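Local structure of VgrG protein (Vibrio cholerae, 4DTH) at residues 211-216 against 299-304; 247-252 against 264-269; 253-256 against 260-263. The protein carries an actin cross-linking domain that binds ATP and magnesium ions and probably joins actin monomers to one another. All coordinates share one frame; numbering follows the deposited sequence. Where two conformers were deposited one is given.

Contact 1: residues 211-216 against 299-304; sequences SLTSAE and MKHIKP
Leu212 and His301 lie where the two backbones come closest, their CA atoms 8.2 Å apart. Here, in the helical part of the actin cross-linking domain, the C-terminal end of helix 204-212 and the turn after it meet the side of helix 292-307. Thr213 is the first residue to leave helical angles, and Glu216 N bonds back to Thr213 O, so the chain curls round and directs Leu212, Thr213 and Glu216 at one imidazole. His301 suits this place because its flat ring offers apolar surface to methyl groups and nitrogens to polar partners. Thr213 lays CG2 over one ring face, 4.0 Å from the centroid, in a CH-pi contact. Its chi1 of 58° turns OG1 back toward the helix, where it hydrogen-bonds Phe209 O, and puts CG2 anti to the carbonyl carbon, over the imidazole. The Leu212 and His301 side chains run past each other in opposite directions, CD1 3.9 Å from His301 CD2. The Glu216 carboxylate arrives at the ring edge, 28° from coplanar, with OE2 3.4 Å from His301 CE1; the glutamate is poorly ordered, its position therefore less certain. Elsewhere the ring is fixed by His301 ND1 bonding to Ala297 O, one turn back, and by packing on Phe228 of helix 221-245. A water in the ring plane lies 2.7 Å from His301 NE2; it donates to Leu212 O at 2.6 Å.

Contact 2: residues 247-252 against 264-269; sequences IYINEW and NGLTDP
Ile247 and Leu266 join the two ends of the long connection between helices 221-245 and 269-275, and what crosses between them is apolar packing. Ile247, a buried beta-branched residue, divides its contact between two branches: chi1 of -57° sets CG1 beside the backbone N and CG2 anti to it, which parts them toward different partners. CG2 lies against the backbone, 3.9 Å from Gly265 CA, while CD1, at the end of the CG1 branch, comes within 4.2 Å of Leu266 CD2, the two side chains crossing at about a right angle. Gly265 suits this place twice: it presents a bare CA to the methyl, and its phi of 149° would drive a CB against the carbonyl O of Asn264. Ile249 CD1 also approaches Leu266, but Ile249 has two conformers and that contact is uncertain. Beyond the pair, Ile249 packs on Ala242 of helix 221-245 and Leu266 on Tyr321 of helix 312-323.

Hydrogen bonds shape each segment separately. A type II' turn from Ile249 to Trp252 closes with Trp252 N on Ile249 O; Asn250 takes its positive phi, a position where glycine is commonest and asparagine is among the residues also found. A type I turn runs from Gly265 to Asp268, where the aspartate N-caps helix 269-275 through OD1 to Lys270 N. The other oxygen, OD2, uses its anti lone pair to accept a nearly straight bond, 2.8 Å long, from Asn264 N. The division of labour implies that carboxylate and backbone bonds set the form of the turns, whereas Ile247 brings them together by nondirectional hydrophobic contact with Gly265 and Leu266.

Contact 3: residues 253-256 against 260-263; sequences DPMS and TPNA
Met255 and Pro261 cross at about a right angle, with SD nearest to Pro261 CD. Here a short 3-10 segment, 254-256, packs against the irregular segment 260-263 that returns beside it. The methionine chain is bent at chi2 (-70°) and again at chi3, and this folds it so that the sulfur, rather than the terminal methyl, faces the partner. SD lies 3.9 Å from Pro261 CD and 4.0 Å from Thr260 CA, touching side chain and backbone together. Methionine suits such an uneven surface because its chain is flexible and its sulfur readily polarised. Deeper in, the two proline rings approach with Pro254 CG 4.3 Å from Pro261 CG, a looser apolar contact between stiff groups.

Polar bonds hold each side in shape. Asp253 forms an Asx turn, OD1 accepting from Met255 N at 3.0 Å, with the donor 51° out of the carboxylate plane. Its carbonyl is gripped twice by Ser256: OG donates to Asp253 O at 2.7 Å, and Ser256 N donates to the same oxygen. On the other segment, Thr260 O lies in the Asn262 amide plane, 3.2 Å from ND2, which sits nearly in line with the Thr260 C=O. The same amide nitrogen bonds Lys244 O, and Asn262 shares a backbone bond with Phe245, tying 260-263 to the C-terminal end of helix 221-245, while 253-256 packs on Tyr248 in the loop that follows that helix.

How the contacts relate
Along the chain the segments form concentric pairs: 253-256 with 260-263 innermost, 247-252 with 264-269 around it, and 211-216 with 299-304 outermost. Contacts 2 and 3 both lie in one irregular loop between helices 221-245 and 269-275, their centres 9 Å apart, with Tyr248 packing on Asp253, Pro254 and Met255. Contact 1 stands apart, its centre 28 Å from that of contact 2 and 32 Å from that of contact 3. Helix 221-245 links them, meeting His301 through Phe228 and the loop near its other end. The side chain of Leu266 is about 11 Å from the bound ATP, whereas contact 1 lies at the far end of the helical region.

Contact 1: residues 211-216 against 299-304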
loop_
_atom_site.group_PDB
_atom_site.type_symbol
_atom_site.label_atom_id
_atom_site.label_comp_id
_atom_site.label_asym_id
_atom_site.label_seq_id
_atom_site.Cartn_x
_atom_site.Cartn_y
_atom_site.Cartn_z
ATOM N N SER A 211 -9.897 21.719 -24.259
ATOM C CA SER A 211 -11.030 22.167 -25.085
ATOM C C SER A 211 -12.056 22.974 -24.294
ATOM O O SER A 211 -12.611 23.927 -24.833
ATOM C CB SER A 211 -11.736 20.974 -25.722
ATOM O OG SER A 211 -10.881 20.259 -26.596
ATOM N N LEU A 212 -12.321 22.578 -23.028
ATOM C CA LEU A 212 -13.301 23.222 -22.148
ATOM C C LEU A 212 -12.843 24.571 -21.613
ATOM O O LEU A 212 -13.680 25.353 -21.155
ATOM C CB LEU A 212 -13.601 22.306 -20.919
ATOM C CG LEU A 212 -13.987 20.844 -21.158
ATOM C CD1 LEU A 212 -14.090 20.095 -19.863
ATOM C CD2 LEU A 212 -15.309 20.726 -21.875
ATOM N N THR A 213 -11.510 24.800 -21.561
ATOM C CA THR A 213 -10.939 25.979 -20.900
ATOM C C THR A 213 -10.130 26.931 -21.799
ATOM O O THR A 213 -9.202 27.574 -21.307
ATOM C CB THR A 213 -10.129 25.522 -19.659
ATOM O OG1 THR A 213 -9.111 24.610 -20.090
ATOM C CG2 THR A 213 -11.001 24.868 -18.591
ATOM N N SER A 214 -10.503 27.049 -23.092
ATOM C CA SER A 214 -9.825 27.916 -24.085
ATOM C C SER A 214 -9.903 29.413 -23.761
ATOM O O SER A 214 -8.922 30.126 -23.970
ATOM C CB SER A 214 -10.398 27.683 -25.479
ATOM O OG SER A 214 -10.033 26.412 -25.989
ATOM N N ALA A 215 -11.072 29.891 -23.288
ATOM C CA ALA A 215 -11.295 31.306 -22.940
ATOM C C ALA A 215 -10.676 31.636 -21.592
ATOM O O ALA A 215 -10.668 32.796 -21.164
ATOM C CB ALA A 215 -12.786 31.605 -22.897
ATOM N N GLU A 216 -10.188 30.599 -20.913
ATOM C CA GLU A 216 -9.597 30.734 -19.602
ATOM C C GLU A 216 -8.122 30.951 -19.661
ATOM O O GLU A 216 -7.411 30.314 -20.440
ATOM C CB GLU A 216 -9.954 29.548 -18.726
ATOM C CG GLU A 216 -11.434 29.522 -18.403
ATOM C CD GLU A 216 -11.821 28.469 -17.396
ATOM O OE1 GLU A 216 -11.214 28.449 -16.302
ATOM O OE2 GLU A 216 -12.749 27.677 -17.680
ATOM N N MET A 299 -11.607 21.741 -10.406
ATOM C CA MET A 299 -12.695 21.214 -9.580
ATOM C C MET A 299 -14.077 21.480 -10.150
ATOM O O MET A 299 -14.909 20.568 -10.173
ATOM C CB MET A 299 -12.580 21.680 -8.117
ATOM C CG MET A 299 -11.290 21.222 -7.427
ATOM S SD MET A 299 -10.822 19.489 -7.707
ATOM C CE MET A 299 -12.159 18.690 -7.015
ATOM N N LYS A 300 -14.306 22.709 -10.639
ATOM C CA LYS A 300 -15.575 23.119 -11.241
ATOM C C LYS A 300 -15.927 22.244 -12.453
ATOM O O LYS A 300 -17.097 21.905 -12.626
ATOM C CB LYS A 300 -15.541 24.616 -11.626
ATOM C CG LYS A 300 -16.445 25.504 -10.764
ATOM C CD LYS A 300 -15.666 26.600 -10.037
ATOM C CE LYS A 300 -16.510 27.436 -9.103
ATOM N NZ LYS A 300 -16.216 28.885 -9.273
ATOM N N HIS A 301 -14.918 21.822 -13.241
ATOM C CA HIS A 301 -15.115 20.992 -14.436
ATOM C C HIS A 301 -15.314 19.494 -14.194
ATOM O O HIS A 301 -15.762 18.788 -15.103
ATOM C CB HIS A 301 -14.018 21.255 -15.471
ATOM C CG HIS A 301 -14.188 22.561 -16.176
ATOM N ND1 HIS A 301 -13.605 23.720 -15.698
ATOM C CD2 HIS A 301 -14.889 22.855 -17.296
ATOM C CE1 HIS A 301 -13.960 24.677 -16.544
ATOM N NE2 HIS A 301 -14.719 24.200 -17.529
ATOM N N ILE A 302 -15.015 19.001 -12.983
ATOM C CA ILE A 302 -15.191 17.575 -12.677
ATOM C C ILE A 302 -16.669 17.180 -12.552
ATOM O O ILE A 302 -17.043 16.132 -13.069
ATOM C CB ILE A 302 -14.355 17.114 -11.455
ATOM C CG1 ILE A 302 -12.850 17.372 -11.691
ATOM C CG2 ILE A 302 -14.609 15.616 -11.145
ATOM C CD1 ILE A 302 -11.935 17.089 -10.474
ATOM N N LYS A 303 -17.480 17.983 -11.828
ATOM C CA LYS A 303 -18.918 17.734 -11.576
ATOM C C LYS A 303 -19.683 17.264 -12.849
ATOM O O LYS A 303 -20.301 16.195 -12.789
ATOM C CB LYS A 303 -19.621 18.967 -10.939
ATOM C CG LYS A 303 -19.094 19.409 -9.565
ATOM C CD LYS A 303 -19.891 20.618 -9.009
ATOM C CE LYS A 303 -19.330 21.117 -7.693
ATOM N NZ LYS A 303 -20.313 21.889 -6.886
ATOM N N PRO A 304 -19.609 17.966 -14.014
ATOM C CA PRO A 304 -20.356 17.483 -15.193
ATOM C C PRO A 304 -19.862 16.164 -15.766
ATOM O O PRO A 304 -20.655 15.463 -16.386
ATOM C CB PRO A 304 -20.229 18.620 -16.223
ATOM C CG PRO A 304 -19.563 19.737 -15.536
ATOM C CD PRO A 304 -18.936 19.255 -14.286
HETATM O O HOH W 1 -15.361 26.144 -19.266
#

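Contact 2: residues 247-252 against 264-269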
loop_
_atom_site.group_PDB
_atom_site.type_symbol
_atom_site.label_atom_id
_atom_site.label_comp_id
_atom_site.label_asym_id
_atom_site.label_seq_id
_atom_site.Cartn_x
_atom_site.Cartn_y
_atom_site.Cartn_z
ATOM N N ILE A 247 -21.596 0.046 -2.934
ATOM C CA ILE A 247 -20.865 0.633 -1.807
ATOM C C ILE A 247 -21.573 1.882 -1.298
ATOM O O ILE A 247 -21.892 2.759 -2.094
ATOM C CB ILE A 247 -19.397 0.950 -2.219
ATOM C CG1 ILE A 247 -18.672 -0.320 -2.744
ATOM C CG2 ILE A 247 -18.610 1.582 -1.048
ATOM C CD1 ILE A 247 -17.325 -0.043 -3.439
ATOM N N TYR A 248 -21.721 2.000 0.037
ATOM C CA TYR A 248 -22.291 3.215 0.631
ATOM C C TYR A 248 -21.168 4.260 0.672
ATOM O O TYR A 248 -20.200 4.082 1.416
ATOM C CB TYR A 248 -22.800 2.925 2.054
ATOM C CG TYR A 248 -24.128 2.206 2.054
ATOM C CD1 TYR A 248 -24.199 0.826 1.871
ATOM C CD2 TYR A 248 -25.318 2.906 2.227
ATOM C CE1 TYR A 248 -25.425 0.163 1.830
ATOM C CE2 TYR A 248 -26.549 2.252 2.210
ATOM C CZ TYR A 248 -26.597 0.881 2.005
ATOM O OH TYR A 248 -27.807 0.234 1.995
ATOM N N ILE A 249 -21.290 5.316 -0.173
ATOM C CA ILE A 249 -20.349 6.451 -0.297
ATOM C C ILE A 249 -21.041 7.679 0.241
ATOM O O ILE A 249 -22.030 8.111 -0.351
ATOM C CB ILE A 249 -19.909 6.742 -1.776
ATOM C CG1 ILE A 249 -19.415 5.492 -2.530
ATOM C CG2 ILE A 249 -18.918 7.937 -1.863
ATOM C CD1 ILE A 249 -18.080 4.951 -2.136
ATOM N N ASN A 250 -20.496 8.287 1.318
ATOM C CA ASN A 250 -21.076 9.507 1.907
ATOM C C ASN A 250 -22.546 9.231 2.243
ATOM O O ASN A 250 -22.820 8.269 2.961
ATOM C CB ASN A 250 -20.914 10.728 0.962
ATOM C CG ASN A 250 -20.030 11.800 1.477
ATOM O OD1 ASN A 250 -19.193 11.587 2.364
ATOM N ND2 ASN A 250 -20.157 12.959 0.860
ATOM N N GLU A 251 -23.476 9.959 1.594
ATOM C CA GLU A 251 -24.912 9.784 1.795
ATOM C C GLU A 251 -25.588 8.974 0.672
ATOM O O GLU A 251 -26.796 8.772 0.728
ATOM C CB GLU A 251 -25.608 11.138 2.018
ATOM C CG GLU A 251 -25.301 11.760 3.374
ATOM C CD GLU A 251 -25.844 13.162 3.571
ATOM O OE1 GLU A 251 -27.083 13.338 3.528
ATOM O OE2 GLU A 251 -25.027 14.084 3.797
ATOM N N TRP A 252 -24.811 8.480 -0.325
ATOM C CA TRP A 252 -25.391 7.690 -1.420
ATOM C C TRP A 252 -25.697 6.286 -0.960
ATOM O O TRP A 252 -24.829 5.605 -0.398
ATOM C CB TRP A 252 -24.471 7.632 -2.647
ATOM C CG TRP A 252 -25.095 6.921 -3.811
ATOM C CD1 TRP A 252 -26.071 7.403 -4.637
ATOM C CD2 TRP A 252 -24.762 5.613 -4.304
ATOM N NE1 TRP A 252 -26.378 6.469 -5.601
ATOM C CE2 TRP A 252 -25.562 5.379 -5.446
ATOM C CE3 TRP A 252 -23.830 4.630 -3.919
ATOM C CZ2 TRP A 252 -25.473 4.201 -6.195
ATOM C CZ3 TRP A 252 -23.749 3.457 -4.659
ATOM C CH2 TRP A 252 -24.554 3.256 -5.792
ATOM N N ASN A 264 -17.929 -4.923 1.329
ATOM C CA ASN A 264 -18.096 -4.262 2.617
ATOM C C ASN A 264 -17.712 -2.770 2.627
ATOM O O ASN A 264 -17.915 -2.081 3.627
ATOM C CB ASN A 264 -17.448 -5.066 3.745
ATOM C CG ASN A 264 -18.002 -6.480 3.883
ATOM O OD1 ASN A 264 -17.279 -7.419 4.228
ATOM N ND2 ASN A 264 -19.287 -6.683 3.603
ATOM N N GLY A 265 -17.218 -2.280 1.500
ATOM C CA GLY A 265 -16.834 -0.884 1.364
ATOM C C GLY A 265 -15.686 -0.700 0.408
ATOM O O GLY A 265 -15.282 -1.651 -0.265
ATOM N N LEU A 266 -15.152 0.532 0.358
ATOM C CA LEU A 266 -14.012 0.886 -0.505
ATOM C C LEU A 266 -12.741 0.086 -0.165
ATOM O O LEU A 266 -11.927 -0.159 -1.061
ATOM C CB LEU A 266 -13.706 2.394 -0.444
ATOM C CG LEU A 266 -14.754 3.348 -1.047
ATOM C CD1 LEU A 266 -14.440 4.804 -0.677
ATOM C CD2 LEU A 266 -14.849 3.179 -2.563
ATOM N N THR A 267 -12.590 -0.340 1.112
ATOM C CA THR A 267 -11.408 -1.093 1.573
ATOM C C THR A 267 -11.530 -2.603 1.395
ATOM O O THR A 267 -10.584 -3.334 1.706
ATOM C CB THR A 267 -11.061 -0.737 3.023
ATOM O OG1 THR A 267 -12.142 -1.143 3.859
ATOM C CG2 THR A 267 -10.785 0.739 3.209
ATOM N N ASP A 268 -12.676 -3.081 0.910
ATOM C CA ASP A 268 -12.873 -4.508 0.698
ATOM C C ASP A 268 -11.795 -5.016 -0.277
ATOM O O ASP A 268 -11.601 -4.376 -1.316
ATOM C CB ASP A 268 -14.286 -4.764 0.139
ATOM C CG ASP A 268 -14.682 -6.223 0.097
ATOM O OD1 ASP A 268 -13.934 -7.024 -0.501
ATOM O OD2 ASP A 268 -15.790 -6.549 0.564
ATOM N N PRO A 269 -11.055 -6.114 0.048
ATOM C CA PRO A 269 -10.003 -6.598 -0.872
ATOM C C PRO A 269 -10.431 -6.745 -2.330
ATOM O O PRO A 269 -9.623 -6.455 -3.207
ATOM C CB PRO A 269 -9.593 -7.949 -0.280
ATOM C CG PRO A 269 -9.954 -7.866 1.151
ATOM C CD PRO A 269 -11.126 -6.948 1.271
#

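Contact 3: residues 253-256 against 260-263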
loop_
_atom_site.group_PDB
_atom_site.type_symbol
_atom_site.label_atom_id
_atom_site.label_comp_id
_atom_site.label_asym_id
_atom_site.label_seq_id
_atom_site.Cartn_x
_atom_site.Cartn_y
_atom_site.Cartn_z
ATOM N N ASP A 253 -26.942 5.867 -1.205
ATOM C CA ASP A 253 -27.439 4.551 -0.832
ATOM C C ASP A 253 -27.604 3.697 -2.093
ATOM O O ASP A 253 -28.487 3.975 -2.907
ATOM C CB ASP A 253 -28.768 4.694 -0.057
ATOM C CG ASP A 253 -29.436 3.390 0.347
ATOM O OD1 ASP A 253 -28.881 2.308 0.036
ATOM O OD2 ASP A 253 -30.526 3.446 0.933
ATOM N N PRO A 254 -26.759 2.654 -2.283
ATOM C CA PRO A 254 -26.898 1.798 -3.484
ATOM C C PRO A 254 -28.274 1.159 -3.655
ATOM O O PRO A 254 -28.734 0.992 -4.787
ATOM C CB PRO A 254 -25.819 0.731 -3.285
ATOM C CG PRO A 254 -25.533 0.741 -1.804
ATOM C CD PRO A 254 -25.660 2.185 -1.419
ATOM N N MET A 255 -28.952 0.854 -2.539
ATOM C CA MET A 255 -30.297 0.270 -2.553
ATOM C C MET A 255 -31.342 1.226 -3.158
ATOM O O MET A 255 -32.327 0.753 -3.730
ATOM C CB MET A 255 -30.702 -0.241 -1.155
ATOM C CG MET A 255 -29.915 -1.475 -0.697
ATOM S SD MET A 255 -30.315 -2.988 -1.625
ATOM C CE MET A 255 -31.956 -3.385 -0.900
ATOM N N SER A 256 -31.085 2.561 -3.129
ATOM C CA SER A 256 -31.972 3.564 -3.735
ATOM C C SER A 256 -31.952 3.468 -5.271
ATOM O O SER A 256 -32.868 3.947 -5.936
ATOM C CB SER A 256 -31.601 4.971 -3.271
ATOM O OG SER A 256 -30.460 5.468 -3.950
ATOM N N THR A 260 -27.834 -4.234 -4.995
ATOM C CA THR A 260 -27.583 -5.012 -3.792
ATOM C C THR A 260 -26.081 -4.970 -3.463
ATOM O O THR A 260 -25.255 -5.429 -4.264
ATOM C CB THR A 260 -28.065 -6.468 -3.951
ATOM O OG1 THR A 260 -29.466 -6.483 -4.226
ATOM C CG2 THR A 260 -27.770 -7.325 -2.713
ATOM N N PRO A 261 -25.733 -4.521 -2.240
ATOM C CA PRO A 261 -24.318 -4.544 -1.820
ATOM C C PRO A 261 -23.654 -5.919 -1.969
ATOM O O PRO A 261 -24.257 -6.962 -1.654
ATOM C CB PRO A 261 -24.389 -4.118 -0.354
ATOM C CG PRO A 261 -25.609 -3.280 -0.274
ATOM C CD PRO A 261 -26.594 -3.960 -1.173
ATOM N N ASN A 262 -22.445 -5.928 -2.544
ATOM C CA ASN A 262 -21.673 -7.150 -2.691
ATOM C C ASN A 262 -20.215 -6.933 -2.328
ATOM O O ASN A 262 -19.348 -7.658 -2.795
ATOM C CB ASN A 262 -21.895 -7.844 -4.039
ATOM C CG ASN A 262 -21.545 -7.017 -5.247
ATOM O OD1 ASN A 262 -20.487 -7.193 -5.858
ATOM N ND2 ASN A 262 -22.463 -6.147 -5.657
ATOM N N ALA A 263 -19.959 -5.927 -1.463
ATOM C CA ALA A 263 -18.651 -5.604 -0.896
ATOM C C ALA A 263 -18.896 -4.866 0.404
ATOM O O ALA A 263 -19.952 -4.243 0.571
ATOM C CB ALA A 263 -17.824 -4.743 -1.850
#